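Local coordinates for protein N-acetyltransferase (Staphylococcus aureus subsp. aureus, PDB 4M85) that probably transfers an acetyl group from acetyl-CoA to an amine acceptor whose identity is not established, at residues A[83-88]-A[100-105]; A[79-84]-A[106-111]; A[37-42]-A[94-99]. One frame throughout, in Å; residues are numbered along the deposited sequence.

Contact 1. Residues A[83-88]-A[100-105]; sequences KYEKAW and YGTPLP
Glu85 OE2 is gripped by two hydrogen bonds from the 100-105 loop. Thr102 OG1 donates to Glu85 OE2 at a very short 2.5 Å, meeting the anti lone pair of that oxygen, and Leu104 N donates to the same OE2 over 2.7 Å. This second bond, bent to 151°, comes from above the carboxylate plane. CG of Glu85 lies anti to the backbone N and the chain bends at chi2 (62°), turning the carboxylate into the loop. Glu85 OE1 has a salt bridge to Arg54 and a hydrogen bond to Tyr53 OH; bonds on both oxygens hold its rotation, and Arg54 would favour the charged form. Three residues on, Pro103 CD sits over a face of the Trp88 indole, 3.4 Å from the centroid of the five-membered ring and 8° off its normal, a CH-pi contact. Water 1 bridges to the loop, accepting from Trp88 NE1 at 2.9 Å and donating to Gly101 O at 2.5 Å. Gly101, with positive phi, is the first residue after helix 95-98 to leave helical angles. A buried helix glutamate thus pins the GNAT-domain loop preceding strand 114-121 between helix 81-86 and helices 13-26 and 30-34, while Trp88 packs on helix 37-49.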
ATOM      1  N   LYS A  83     -12.477   1.569   8.762  1.00 24.79           N
ATOM      2  CA  LYS A  83     -13.409   0.499   8.413  1.00 24.70           C
ATOM      3  C   LYS A  83     -12.730  -0.588   7.583  1.00 23.18           C
ATOM      4  O   LYS A  83     -12.958  -1.795   7.790  1.00 22.43           O
ATOM      5  CB  LYS A  83     -14.600   1.043   7.650  1.00 26.33           C
ATOM      6  CG  LYS A  83     -15.632  -0.025   7.341  1.00 27.80           C
ATOM      7  CD  LYS A  83     -16.756   0.519   6.481  1.00 30.46           C
ATOM      8  CE  LYS A  83     -16.599   0.126   5.024  1.00 32.64           C
ATOM      9  NZ  LYS A  83     -17.163   1.147   4.102  1.00 33.58           N
ATOM     10  N   TYR A  84     -11.888  -0.170   6.640  1.00 21.55           N
ATOM     11  CA  TYR A  84     -11.059  -1.133   5.900  1.00 19.85           C
ATOM     12  C   TYR A  84     -10.144  -1.950   6.835  1.00 19.95           C
ATOM     13  O   TYR A  84     -10.046  -3.187   6.718  1.00 18.49           O
ATOM     14  CB  TYR A  84     -10.247  -0.411   4.812  1.00 18.92           C
ATOM     15  CG  TYR A  84     -11.101   0.300   3.777  1.00 18.16           C
ATOM     16  CD1 TYR A  84     -12.277  -0.265   3.313  1.00 17.50           C
ATOM     17  CD2 TYR A  84     -10.729   1.545   3.272  1.00 18.74           C
ATOM     18  CE1 TYR A  84     -13.052   0.373   2.366  1.00 18.40           C
ATOM     19  CE2 TYR A  84     -11.502   2.197   2.328  1.00 18.19           C
ATOM     20  CZ  TYR A  84     -12.658   1.607   1.880  1.00 18.63           C
ATOM     21  OH  TYR A  84     -13.454   2.255   0.944  1.00 19.86           O
ATOM     22  N   GLU A  85      -9.479  -1.254   7.747  1.00 19.90           N
ATOM     23  CA  GLU A  85      -8.563  -1.882   8.711  1.00 20.99           C
ATOM     24  C   GLU A  85      -9.253  -2.937   9.582  1.00 21.35           C
ATOM     25  O   GLU A  85      -8.712  -3.990   9.840  1.00 19.55           O
ATOM     26  CB  GLU A  85      -7.941  -0.802   9.612  1.00 21.31           C
ATOM     27  CG  GLU A  85      -7.065  -1.323  10.754  1.00 21.28           C
ATOM     28  CD  GLU A  85      -5.853  -2.091  10.263  1.00 21.63           C
ATOM     29  OE1 GLU A  85      -5.558  -2.006   9.060  1.00 21.28           O
ATOM     30  OE2 GLU A  85      -5.204  -2.776  11.086  1.00 20.42           O
ATOM     31  N   LYS A  86     -10.455  -2.618  10.055  1.00 23.81           N
ATOM     32  CA  LYS A  86     -11.221  -3.541  10.905  1.00 22.88           C
ATOM     33  C   LYS A  86     -11.575  -4.823  10.162  1.00 21.73           C
ATOM     34  O   LYS A  86     -11.697  -5.889  10.771  1.00 21.42           O
ATOM     35  CB  LYS A  86     -12.475  -2.843  11.430  1.00 26.20           C
ATOM     36  CG  LYS A  86     -13.203  -3.585  12.526  1.00 29.66           C
ATOM     37  CD  LYS A  86     -14.245  -2.670  13.152  1.00 33.45           C
ATOM     38  CE  LYS A  86     -15.164  -3.393  14.136  1.00 35.21           C
ATOM     39  NZ  LYS A  86     -14.390  -4.168  15.143  1.00 36.77           N
ATOM     40  N   ALA A  87     -11.690  -4.754   8.841  1.00 20.34           N
ATOM     41  CA  ALA A  87     -12.054  -5.930   8.052  1.00 19.47           C
ATOM     42  C   ALA A  87     -11.035  -7.077   8.143  1.00 18.49           C
ATOM     43  O   ALA A  87     -11.374  -8.219   7.836  1.00 16.67           O
ATOM     44  CB  ALA A  87     -12.306  -5.553   6.590  1.00 19.93           C
ATOM     45  N   TRP A  88      -9.815  -6.777   8.596  1.00 17.90           N
ATOM     46  CA  TRP A  88      -8.839  -7.794   8.918  1.00 17.92           C
ATOM     47  C   TRP A  88      -9.435  -8.920   9.789  1.00 18.68           C
ATOM     48  O   TRP A  88      -9.080 -10.095   9.635  1.00 16.63           O
ATOM     49  CB  TRP A  88      -7.652  -7.163   9.616  1.00 17.93           C
ATOM     50  CG  TRP A  88      -6.502  -8.082   9.841  1.00 18.41           C
ATOM     51  CD1 TRP A  88      -6.201  -8.763  10.987  1.00 18.30           C
ATOM     52  CD2 TRP A  88      -5.454  -8.378   8.915  1.00 19.08           C
ATOM     53  NE1 TRP A  88      -5.035  -9.479  10.823  1.00 18.90           N
ATOM     54  CE2 TRP A  88      -4.558  -9.263   9.561  1.00 19.22           C
ATOM     55  CE3 TRP A  88      -5.181  -7.984   7.607  1.00 18.78           C
ATOM     56  CZ2 TRP A  88      -3.419  -9.759   8.929  1.00 18.71           C
ATOM     57  CZ3 TRP A  88      -4.063  -8.478   6.987  1.00 18.44           C
ATOM     58  CH2 TRP A  88      -3.195  -9.368   7.648  1.00 18.35           C
ATOM     59  N   TYR A 100      -2.382 -10.746  17.682  1.00 35.04           N
ATOM     60  CA  TYR A 100      -1.745  -9.437  17.492  1.00 35.15           C
ATOM     61  C   TYR A 100      -2.716  -8.285  17.217  1.00 33.57           C
ATOM     62  O   TYR A 100      -2.324  -7.125  17.262  1.00 35.14           O
ATOM     63  CB  TYR A 100      -0.666  -9.527  16.422  1.00 37.56           C
ATOM     64  CG  TYR A 100       0.594 -10.142  16.971  1.00 42.48           C
ATOM     65  CD1 TYR A 100       0.755 -11.529  17.026  1.00 47.15           C
ATOM     66  CD2 TYR A 100       1.607  -9.346  17.488  1.00 44.95           C
ATOM     67  CE1 TYR A 100       1.907 -12.099  17.552  1.00 49.89           C
ATOM     68  CE2 TYR A 100       2.762  -9.906  18.017  1.00 49.89           C
ATOM     69  CZ  TYR A 100       2.910 -11.281  18.046  1.00 50.94           C
ATOM     70  OH  TYR A 100       4.055 -11.839  18.570  1.00 56.24           O
ATOM     71  N   GLY A 101      -3.983  -8.589  16.973  1.00 30.36           N
ATOM     72  CA  GLY A 101      -4.919  -7.576  16.542  1.00 30.10           C
ATOM     73  C   GLY A 101      -4.626  -7.220  15.089  1.00 28.10           C
ATOM     74  O   GLY A 101      -3.855  -7.895  14.410  1.00 27.60           O
ATOM     75  N   THR A 102      -5.240  -6.157  14.612  1.00 25.93           N
ATOM     76  CA  THR A 102      -5.123  -5.803  13.220  1.00 25.69           C
ATOM     77  C   THR A 102      -3.739  -5.135  13.011  1.00 25.40           C
ATOM     78  O   THR A 102      -3.193  -4.499  13.924  1.00 23.90           O
ATOM     79  CB  THR A 102      -6.321  -4.951  12.730  1.00 25.96           C
ATOM     80  OG1 THR A 102      -6.216  -3.608  13.208  1.00 26.37           O
ATOM     81  CG2 THR A 102      -7.649  -5.562  13.183  1.00 26.43           C
ATOM     82  N   PRO A 103      -3.152  -5.324  11.825  1.00 23.56           N
ATOM     83  CA  PRO A 103      -1.751  -4.943  11.563  1.00 21.96           C
ATOM     84  C   PRO A 103      -1.463  -3.446  11.532  1.00 21.08           C
ATOM     85  O   PRO A 103      -0.329  -3.057  11.799  1.00 19.79           O
ATOM     86  CB  PRO A 103      -1.444  -5.551  10.185  1.00 23.09           C
ATOM     87  CG  PRO A 103      -2.692  -6.162   9.686  1.00 23.52           C
ATOM     88  CD  PRO A 103      -3.791  -6.017  10.695  1.00 23.37           C
ATOM     89  N   LEU A 104      -2.469  -2.617  11.236  1.00 20.07           N
ATOM     90  CA  LEU A 104      -2.250  -1.178  11.061  1.00 18.99           C
ATOM     91  C   LEU A 104      -3.370  -0.326  11.690  1.00 19.33           C
ATOM     92  O   LEU A 104      -4.132   0.300  10.971  1.00 18.21           O
ATOM     93  CB  LEU A 104      -2.092  -0.877   9.554  1.00 19.71           C
ATOM     94  CG  LEU A 104      -0.784  -1.270   8.845  1.00 19.76           C
ATOM     95  CD1 LEU A 104      -0.999  -1.348   7.337  1.00 20.13           C
ATOM     96  CD2 LEU A 104       0.357  -0.300   9.143  1.00 18.54           C
ATOM     97  N   PRO A 105      -3.489  -0.328  13.047  1.00 20.81           N
ATOM     98  CA  PRO A 105      -4.540   0.413  13.777  1.00 21.75           C
ATOM     99  C   PRO A 105      -4.521   1.930  13.640  1.00 22.28           C
ATOM    100  O   PRO A 105      -5.585   2.552  13.744  1.00 23.46           O
ATOM    101  CB  PRO A 105      -4.273   0.055  15.246  1.00 22.26           C
ATOM    102  CG  PRO A 105      -2.837  -0.392  15.284  1.00 21.85           C
ATOM    103  CD  PRO A 105      -2.645  -1.101  13.978  1.00 21.06           C
TER
HETATM  104  O   HOH W   1      -4.126 -10.244  13.478  1.00 25.96           O

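Contact 2. Residues A[79-84]-A[106-111]; sequences ENELKY and VKEAKD
Both carboxylate oxygens of Glu81 are used at once by consecutive backbone amides of the 106-111 loop. Glu108 N donates to Glu81 OE2 at 2.7 Å, nearly straight at 169°, and Ala109 N donates to Glu81 OE1 at 2.9 Å, more bent at 146°. Each oxygen offers its syn lone pair, so the carboxylate bridges the two amides. Water 3 also donates to Glu81 OE1, at 2.7 Å, and Arg54 adds a salt bridge to Glu81 OE2, which would favour the ionised form. CG of Glu81 is anti to the backbone N (chi1 -176°) and the chain runs extended beyond it, carrying the charge straight off the first turn of the helix. In the second shell, Lys107 NZ weakly holds water 3 and curls back, its chain bent at chi4, to form a salt bridge with Asp111 OD1 at 2.9 Å and donate to Ala109 O at 3.1 Å. At the margin, water 2 links Asp111 O, 2.7 Å away, weakly to Glu79 N. This helix-to-loop junction of the GNAT-family domain, made by a buried glutamate accepting main-chain N-H groups, sets the loop between helix 81-86 and the sheet: Ala109 and Glu108 touch strand 114-121, Glu108 hydrogen-bonds Tyr115, and Val106 meets strand 168-175.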
ATOM      1  N   GLU A  79     -11.817   8.501   4.481  1.00 26.64           N
ATOM      2  CA  GLU A  79     -12.938   8.478   5.408  1.00 30.49           C
ATOM      3  C   GLU A  79     -13.322   7.058   5.810  1.00 28.87           C
ATOM      4  O   GLU A  79     -13.792   6.848   6.907  1.00 29.83           O
ATOM      5  CB  GLU A  79     -14.128   9.280   4.894  1.00 35.36           C
ATOM      6  CG  GLU A  79     -14.872   8.740   3.692  1.00 41.27           C
ATOM      7  CD  GLU A  79     -16.131   9.547   3.414  1.00 49.48           C
ATOM      8  OE1 GLU A  79     -16.532  10.342   4.300  1.00 56.42           O
ATOM      9  OE2 GLU A  79     -16.715   9.402   2.320  1.00 57.22           O
ATOM     10  N   ASN A  80     -13.066   6.078   4.957  1.00 27.87           N
ATOM     11  CA  ASN A  80     -13.327   4.690   5.306  1.00 26.91           C
ATOM     12  C   ASN A  80     -12.095   3.903   5.794  1.00 25.88           C
ATOM     13  O   ASN A  80     -12.157   2.677   5.922  1.00 25.11           O
ATOM     14  CB  ASN A  80     -13.974   3.998   4.117  1.00 27.38           C
ATOM     15  CG  ASN A  80     -15.422   4.435   3.886  1.00 30.65           C
ATOM     16  OD1 ASN A  80     -16.081   4.953   4.770  1.00 32.26           O
ATOM     17  ND2 ASN A  80     -15.917   4.210   2.686  1.00 33.62           N
ATOM     18  N   GLU A  81     -10.998   4.594   6.099  1.00 24.97           N
ATOM     19  CA  GLU A  81      -9.714   3.935   6.409  1.00 24.32           C
ATOM     20  C   GLU A  81      -9.820   2.907   7.536  1.00 24.49           C
ATOM     21  O   GLU A  81      -9.392   1.765   7.382  1.00 22.39           O
ATOM     22  CB  GLU A  81      -8.633   4.957   6.804  1.00 23.31           C
ATOM     23  CG  GLU A  81      -7.266   4.330   7.035  1.00 23.21           C
ATOM     24  CD  GLU A  81      -6.205   5.304   7.543  1.00 23.85           C
ATOM     25  OE1 GLU A  81      -6.414   6.540   7.545  1.00 24.13           O
ATOM     26  OE2 GLU A  81      -5.129   4.826   7.952  1.00 24.07           O
ATOM     27  N   LEU A  82     -10.338   3.344   8.681  1.00 25.78           N
ATOM     28  CA  LEU A  82     -10.448   2.475   9.851  1.00 26.14           C
ATOM     29  C   LEU A  82     -11.484   1.354   9.628  1.00 24.93           C
ATOM     30  O   LEU A  82     -11.353   0.289  10.202  1.00 25.78           O
ATOM     31  CB  LEU A  82     -10.753   3.299  11.109  1.00 28.39           C
ATOM     32  CG  LEU A  82      -9.656   4.268  11.579  1.00 29.60           C
ATOM     33  CD1 LEU A  82      -9.970   4.760  12.987  1.00 31.98           C
ATOM     34  CD2 LEU A  82      -8.283   3.624  11.559  1.00 30.32           C
ATOM     35  N   LYS A  83     -12.477   1.569   8.762  1.00 24.79           N
ATOM     36  CA  LYS A  83     -13.409   0.499   8.413  1.00 24.70           C
ATOM     37  C   LYS A  83     -12.730  -0.588   7.583  1.00 23.18           C
ATOM     38  O   LYS A  83     -12.958  -1.795   7.790  1.00 22.43           O
ATOM     39  CB  LYS A  83     -14.600   1.043   7.650  1.00 26.33           C
ATOM     40  CG  LYS A  83     -15.632  -0.025   7.341  1.00 27.80           C
ATOM     41  CD  LYS A  83     -16.756   0.519   6.481  1.00 30.46           C
ATOM     42  CE  LYS A  83     -16.599   0.126   5.024  1.00 32.64           C
ATOM     43  NZ  LYS A  83     -17.163   1.147   4.102  1.00 33.58           N
ATOM     44  N   TYR A  84     -11.888  -0.170   6.640  1.00 21.55           N
ATOM     45  CA  TYR A  84     -11.059  -1.133   5.900  1.00 19.85           C
ATOM     46  C   TYR A  84     -10.144  -1.950   6.835  1.00 19.95           C
ATOM     47  O   TYR A  84     -10.046  -3.187   6.718  1.00 18.49           O
ATOM     48  CB  TYR A  84     -10.247  -0.411   4.812  1.00 18.92           C
ATOM     49  CG  TYR A  84     -11.101   0.300   3.777  1.00 18.16           C
ATOM     50  CD1 TYR A  84     -12.277  -0.265   3.313  1.00 17.50           C
ATOM     51  CD2 TYR A  84     -10.729   1.545   3.272  1.00 18.74           C
ATOM     52  CE1 TYR A  84     -13.052   0.373   2.366  1.00 18.40           C
ATOM     53  CE2 TYR A  84     -11.502   2.197   2.328  1.00 18.19           C
ATOM     54  CZ  TYR A  84     -12.658   1.607   1.880  1.00 18.63           C
ATOM     55  OH  TYR A  84     -13.454   2.255   0.944  1.00 19.86           O
ATOM     56  N   VAL A 106      -3.342   2.520  13.418  1.00 22.35           N
ATOM     57  CA  VAL A 106      -3.209   3.967  13.350  1.00 21.42           C
ATOM     58  C   VAL A 106      -3.880   4.500  12.079  1.00 22.33           C
ATOM     59  O   VAL A 106      -3.772   3.892  10.994  1.00 22.20           O
ATOM     60  CB  VAL A 106      -1.731   4.411  13.438  1.00 22.69           C
ATOM     61  CG1 VAL A 106      -1.608   5.942  13.417  1.00 22.61           C
ATOM     62  CG2 VAL A 106      -1.080   3.867  14.714  1.00 22.49           C
ATOM     63  N   LYS A 107      -4.583   5.618  12.241  1.00 21.77           N
ATOM     64  CA  LYS A 107      -5.214   6.347  11.159  1.00 23.61           C
ATOM     65  C   LYS A 107      -4.114   7.149  10.465  1.00 24.12           C
ATOM     66  O   LYS A 107      -3.625   8.137  11.012  1.00 24.86           O
ATOM     67  CB  LYS A 107      -6.308   7.289  11.716  1.00 23.99           C
ATOM     68  CG  LYS A 107      -7.294   7.829  10.685  1.00 25.35           C
ATOM     69  CD  LYS A 107      -8.382   8.670  11.356  1.00 26.25           C
ATOM     70  CE  LYS A 107      -9.427   9.180  10.368  1.00 27.22           C
ATOM     71  NZ  LYS A 107      -9.006  10.427   9.675  1.00 28.22           N
ATOM     72  N   GLU A 108      -3.726   6.717   9.266  1.00 24.28           N
ATOM     73  CA  GLU A 108      -2.624   7.345   8.522  1.00 24.69           C
ATOM     74  C   GLU A 108      -3.075   8.551   7.685  1.00 23.60           C
ATOM     75  O   GLU A 108      -2.256   9.381   7.340  1.00 23.14           O
ATOM     76  CB  GLU A 108      -1.905   6.302   7.620  1.00 25.71           C
ATOM     77  CG  GLU A 108      -1.408   5.039   8.334  1.00 26.05           C
ATOM     78  CD  GLU A 108      -0.696   4.041   7.414  1.00 29.25           C
ATOM     79  OE1 GLU A 108      -0.330   4.411   6.274  1.00 30.12           O
ATOM     80  OE2 GLU A 108      -0.501   2.871   7.811  1.00 27.33           O
ATOM     81  N   ALA A 109      -4.372   8.646   7.380  1.00 23.69           N
ATOM     82  CA  ALA A 109      -4.895   9.631   6.439  1.00 23.73           C
ATOM     83  C   ALA A 109      -5.965  10.526   7.045  1.00 25.67           C
ATOM     84  O   ALA A 109      -6.266  10.437   8.224  1.00 26.45           O
ATOM     85  CB  ALA A 109      -5.437   8.930   5.215  1.00 23.13           C
ATOM     86  N   LYS A 110      -6.543  11.393   6.228  1.00 27.53           N
ATOM     87  CA  LYS A 110      -7.545  12.329   6.699  1.00 30.22           C
ATOM     88  C   LYS A 110      -8.825  12.107   5.910  1.00 31.16           C
ATOM     89  O   LYS A 110      -8.797  11.576   4.797  1.00 32.64           O
ATOM     90  CB  LYS A 110      -7.038  13.758   6.542  1.00 31.92           C
ATOM     91  CG  LYS A 110      -5.996  14.157   7.568  1.00 33.69           C
ATOM     92  CD  LYS A 110      -5.517  15.571   7.316  1.00 36.48           C
ATOM     93  CE  LYS A 110      -4.199  15.864   8.019  1.00 39.91           C
ATOM     94  NZ  LYS A 110      -3.604  17.152   7.546  1.00 41.05           N
ATOM     95  N   ASP A 111      -9.947  12.510   6.489  1.00 31.45           N
ATOM     96  CA  ASP A 111     -11.245  12.134   5.963  1.00 31.19           C
ATOM     97  C   ASP A 111     -11.574  12.755   4.618  1.00 30.16           C
ATOM     98  O   ASP A 111     -12.395  12.206   3.883  1.00 31.69           O
ATOM     99  CB  ASP A 111     -12.341  12.483   6.974  1.00 34.56           C
ATOM    100  CG  ASP A 111     -12.141  11.796   8.322  1.00 33.83           C
ATOM    101  OD1 ASP A 111     -11.603  10.671   8.366  1.00 34.26           O
ATOM    102  OD2 ASP A 111     -12.519  12.387   9.342  1.00 36.03           O
TER
HETATM  103  O   HOH W   2     -12.068  10.597   1.782  1.00 28.88           O
HETATM  104  O   HOH W   3      -8.441   8.357   7.419  1.00 26.77           O

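Contact 3. Residues A[37-42]-A[94-99]; sequences KDMVLD and PEEIKQ
Two helices of the region outside the central GNAT sheet meet here: the first turns of helix 37-49 and the short helix 95-98, with Pro94 at the N-cap position of the latter. Met39 carries the contact. Its chain runs out extended at chi2 (168°) and bends at chi3 (77°), which turns the methyl CE against helix 95-98. Proline and methionine reach toward each other tip to tip, Met39 CG lying 3.5 Å from Pro94 CG, tighter than usual for two carbons. Beyond the sulphur, Met39 CE reaches CB of Ile97 at 3.5 Å, the two side chains sliding past each other in opposite directions. The same CE touches CB of Glu96 at 3.8 Å, across whose extended chain Met39 passes at about a right angle. Deeper in, CD1 of Ile97 crosses Val40 and approaches its CG2 to 4.1 Å. Leu35 touches Val40, Glu96 and Ile97, and Tyr21 of helix 13-26 also packs on Val40. No hydrogen bond or salt bridge crosses between 37-42 and 94-99, so shape and apolar burial join them, with Met39 contributing the largest share of the buried surface of any residue, about 102 of 248 Å².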
ATOM      1  N   LYS A  37       6.837 -15.766   8.522  1.00 32.54           N
ATOM      2  CA  LYS A  37       6.560 -15.149   7.221  1.00 34.67           C
ATOM      3  C   LYS A  37       5.487 -15.885   6.465  1.00 33.42           C
ATOM      4  O   LYS A  37       4.711 -15.278   5.735  1.00 30.64           O
ATOM      5  CB  LYS A  37       7.817 -15.140   6.322  1.00 38.39           C
ATOM      6  CG  LYS A  37       9.079 -14.591   6.986  1.00 43.60           C
ATOM      7  CD  LYS A  37      10.049 -13.941   5.995  1.00 47.38           C
ATOM      8  CE  LYS A  37      10.923 -12.848   6.622  1.00 47.10           C
ATOM      9  NZ  LYS A  37      11.459 -13.182   7.966  1.00 50.96           N
ATOM     10  N   ASP A  38       5.480 -17.203   6.617  1.00 33.99           N
ATOM     11  CA  ASP A  38       4.534 -18.055   5.932  1.00 34.22           C
ATOM     12  C   ASP A  38       3.130 -17.659   6.311  1.00 34.65           C
ATOM     13  O   ASP A  38       2.241 -17.576   5.457  1.00 31.26           O
ATOM     14  CB  ASP A  38       4.751 -19.517   6.338  1.00 38.38           C
ATOM     15  CG  ASP A  38       4.054 -20.488   5.411  1.00 37.32           C
ATOM     16  OD1 ASP A  38       3.570 -21.522   5.908  1.00 41.98           O
ATOM     17  OD2 ASP A  38       3.996 -20.221   4.194  1.00 39.11           O
ATOM     18  N   MET A  39       2.960 -17.399   7.604  1.00 32.00           N
ATOM     19  CA  MET A  39       1.660 -17.164   8.174  1.00 32.82           C
ATOM     20  C   MET A  39       1.192 -15.760   7.839  1.00 29.48           C
ATOM     21  O   MET A  39       0.033 -15.566   7.518  1.00 26.36           O
ATOM     22  CB  MET A  39       1.712 -17.337   9.687  1.00 35.14           C
ATOM     23  CG  MET A  39       0.444 -17.873  10.299  1.00 37.33           C
ATOM     24  SD  MET A  39       0.781 -18.334  12.012  1.00 44.62           S
ATOM     25  CE  MET A  39       0.787 -16.734  12.765  1.00 38.74           C
ATOM     26  N   VAL A  40       2.112 -14.800   7.907  1.00 27.31           N
ATOM     27  CA  VAL A  40       1.815 -13.408   7.588  1.00 25.10           C
ATOM     28  C   VAL A  40       1.466 -13.253   6.100  1.00 24.00           C
ATOM     29  O   VAL A  40       0.544 -12.544   5.756  1.00 22.35           O
ATOM     30  CB  VAL A  40       2.983 -12.487   7.984  1.00 25.18           C
ATOM     31  CG1 VAL A  40       2.713 -11.035   7.578  1.00 24.76           C
ATOM     32  CG2 VAL A  40       3.253 -12.569   9.487  1.00 25.34           C
ATOM     33  N   LEU A  41       2.185 -13.940   5.224  1.00 24.18           N
ATOM     34  CA  LEU A  41       1.893 -13.896   3.788  1.00 24.74           C
ATOM     35  C   LEU A  41       0.513 -14.454   3.473  1.00 24.10           C
ATOM     36  O   LEU A  41      -0.285 -13.815   2.778  1.00 23.98           O
ATOM     37  CB  LEU A  41       2.966 -14.665   2.989  1.00 25.56           C
ATOM     38  CG  LEU A  41       4.323 -13.971   2.869  1.00 25.96           C
ATOM     39  CD1 LEU A  41       5.344 -14.879   2.175  1.00 27.07           C
ATOM     40  CD2 LEU A  41       4.186 -12.653   2.105  1.00 26.43           C
ATOM     41  N   ASP A  42       0.239 -15.663   3.959  1.00 22.46           N
ATOM     42  CA  ASP A  42      -1.096 -16.226   3.855  1.00 21.68           C
ATOM     43  C   ASP A  42      -2.167 -15.217   4.303  1.00 18.66           C
ATOM     44  O   ASP A  42      -3.194 -15.053   3.654  1.00 17.80           O
ATOM     45  CB  ASP A  42      -1.207 -17.497   4.692  1.00 22.08           C
ATOM     46  CG  ASP A  42      -2.589 -18.065   4.673  1.00 22.80           C
ATOM     47  OD1 ASP A  42      -3.022 -18.566   3.617  1.00 26.87           O
ATOM     48  OD2 ASP A  42      -3.259 -18.000   5.713  1.00 22.34           O
ATOM     49  N   PRO A  94      -5.048 -18.179  11.633  1.00 26.36           N
ATOM     50  CA  PRO A  94      -4.665 -18.889  12.842  1.00 28.34           C
ATOM     51  C   PRO A  94      -4.640 -17.983  14.062  1.00 31.02           C
ATOM     52  O   PRO A  94      -4.431 -16.756  13.957  1.00 29.45           O
ATOM     53  CB  PRO A  94      -3.269 -19.426  12.524  1.00 28.82           C
ATOM     54  CG  PRO A  94      -2.782 -18.614  11.376  1.00 29.30           C
ATOM     55  CD  PRO A  94      -3.999 -18.220  10.604  1.00 28.02           C
ATOM     56  N   GLU A  95      -4.886 -18.594  15.216  1.00 30.71           N
ATOM     57  CA  GLU A  95      -5.051 -17.867  16.454  1.00 31.83           C
ATOM     58  C   GLU A  95      -3.772 -17.105  16.809  1.00 30.61           C
ATOM     59  O   GLU A  95      -3.797 -16.052  17.450  1.00 29.80           O
ATOM     60  CB  GLU A  95      -5.429 -18.853  17.577  1.00 35.03           C
ATOM     61  CG  GLU A  95      -6.196 -18.216  18.722  1.00 37.08           C
ATOM     62  CD  GLU A  95      -7.538 -17.653  18.293  1.00 39.50           C
ATOM     63  OE1 GLU A  95      -8.096 -18.108  17.264  1.00 44.34           O
ATOM     64  OE2 GLU A  95      -8.038 -16.740  18.983  1.00 44.59           O
ATOM     65  N   GLU A  96      -2.653 -17.635  16.361  1.00 30.34           N
ATOM     66  CA  GLU A  96      -1.365 -17.069  16.678  1.00 33.35           C
ATOM     67  C   GLU A  96      -1.167 -15.682  16.052  1.00 31.98           C
ATOM     68  O   GLU A  96      -0.526 -14.820  16.652  1.00 32.36           O
ATOM     69  CB  GLU A  96      -0.275 -18.030  16.208  1.00 37.63           C
ATOM     70  CG  GLU A  96       1.122 -17.622  16.617  1.00 42.79           C
ATOM     71  CD  GLU A  96       2.144 -18.678  16.246  1.00 46.05           C
ATOM     72  OE1 GLU A  96       1.735 -19.771  15.793  1.00 48.87           O
ATOM     73  OE2 GLU A  96       3.354 -18.409  16.405  1.00 49.41           O
ATOM     74  N   ILE A  97      -1.700 -15.457  14.852  1.00 29.04           N
ATOM     75  CA  ILE A  97      -1.648 -14.117  14.290  1.00 27.10           C
ATOM     76  C   ILE A  97      -2.807 -13.256  14.800  1.00 26.65           C
ATOM     77  O   ILE A  97      -2.629 -12.051  14.990  1.00 23.51           O
ATOM     78  CB  ILE A  97      -1.572 -14.110  12.752  1.00 27.84           C
ATOM     79  CG1 ILE A  97      -1.278 -12.694  12.243  1.00 27.42           C
ATOM     80  CG2 ILE A  97      -2.842 -14.665  12.133  1.00 29.07           C
ATOM     81  CD1 ILE A  97      -0.613 -12.685  10.893  1.00 27.91           C
ATOM     82  N   LYS A  98      -3.972 -13.866  15.032  1.00 27.24           N
ATOM     83  CA  LYS A  98      -5.140 -13.124  15.521  1.00 29.79           C
ATOM     84  C   LYS A  98      -4.867 -12.457  16.854  1.00 31.76           C
ATOM     85  O   LYS A  98      -5.458 -11.420  17.149  1.00 33.34           O
ATOM     86  CB  LYS A  98      -6.367 -14.034  15.643  1.00 31.72           C
ATOM     87  CG  LYS A  98      -6.922 -14.487  14.301  1.00 33.91           C
ATOM     88  CD  LYS A  98      -8.113 -15.430  14.453  1.00 36.19           C
ATOM     89  CE  LYS A  98      -9.445 -14.707  14.461  1.00 36.33           C
ATOM     90  NZ  LYS A  98      -9.870 -14.241  13.104  1.00 40.69           N
ATOM     91  N   GLN A  99      -3.973 -13.030  17.662  1.00 34.14           N
ATOM     92  CA  GLN A  99      -3.635 -12.432  18.963  1.00 36.87           C
ATOM     93  C   GLN A  99      -2.997 -11.036  18.828  1.00 35.68           C
ATOM     94  O   GLN A  99      -3.098 -10.211  19.741  1.00 32.89           O
ATOM     95  CB  GLN A  99      -2.753 -13.374  19.797  1.00 41.15           C
ATOM     96  CG  GLN A  99      -1.331 -13.546  19.279  1.00 48.55           C
ATOM     97  CD  GLN A  99      -0.705 -14.908  19.603  1.00 53.37           C
ATOM     98  OE1 GLN A  99      -1.363 -15.800  20.152  1.00 59.93           O
ATOM     99  NE2 GLN A  99       0.574 -15.071  19.255  1.00 53.09           N
TER

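How the contacts relate
Contacts 1 and 2 are successive grips on helix 81-86: both hold it to the chain that runs from helix 95-98 to strand 114-121, and they touch where Pro105 O meets Leu82 CD2 at 3.6 Å. Each relies on a buried glutamate taking loop donors, with Arg54 paired to both carboxylates, though contact 1 adds an aromatic-proline face and contact 2 a lysine salt bridge within the loop itself. Contact 3 adjoins contact 1 in sequence but is wholly apolar, joining two helices. All three are partly buried; contact 3 lies farthest out, its centre about 19 Å from the chain centre, against 14 and 13 Å for the other two.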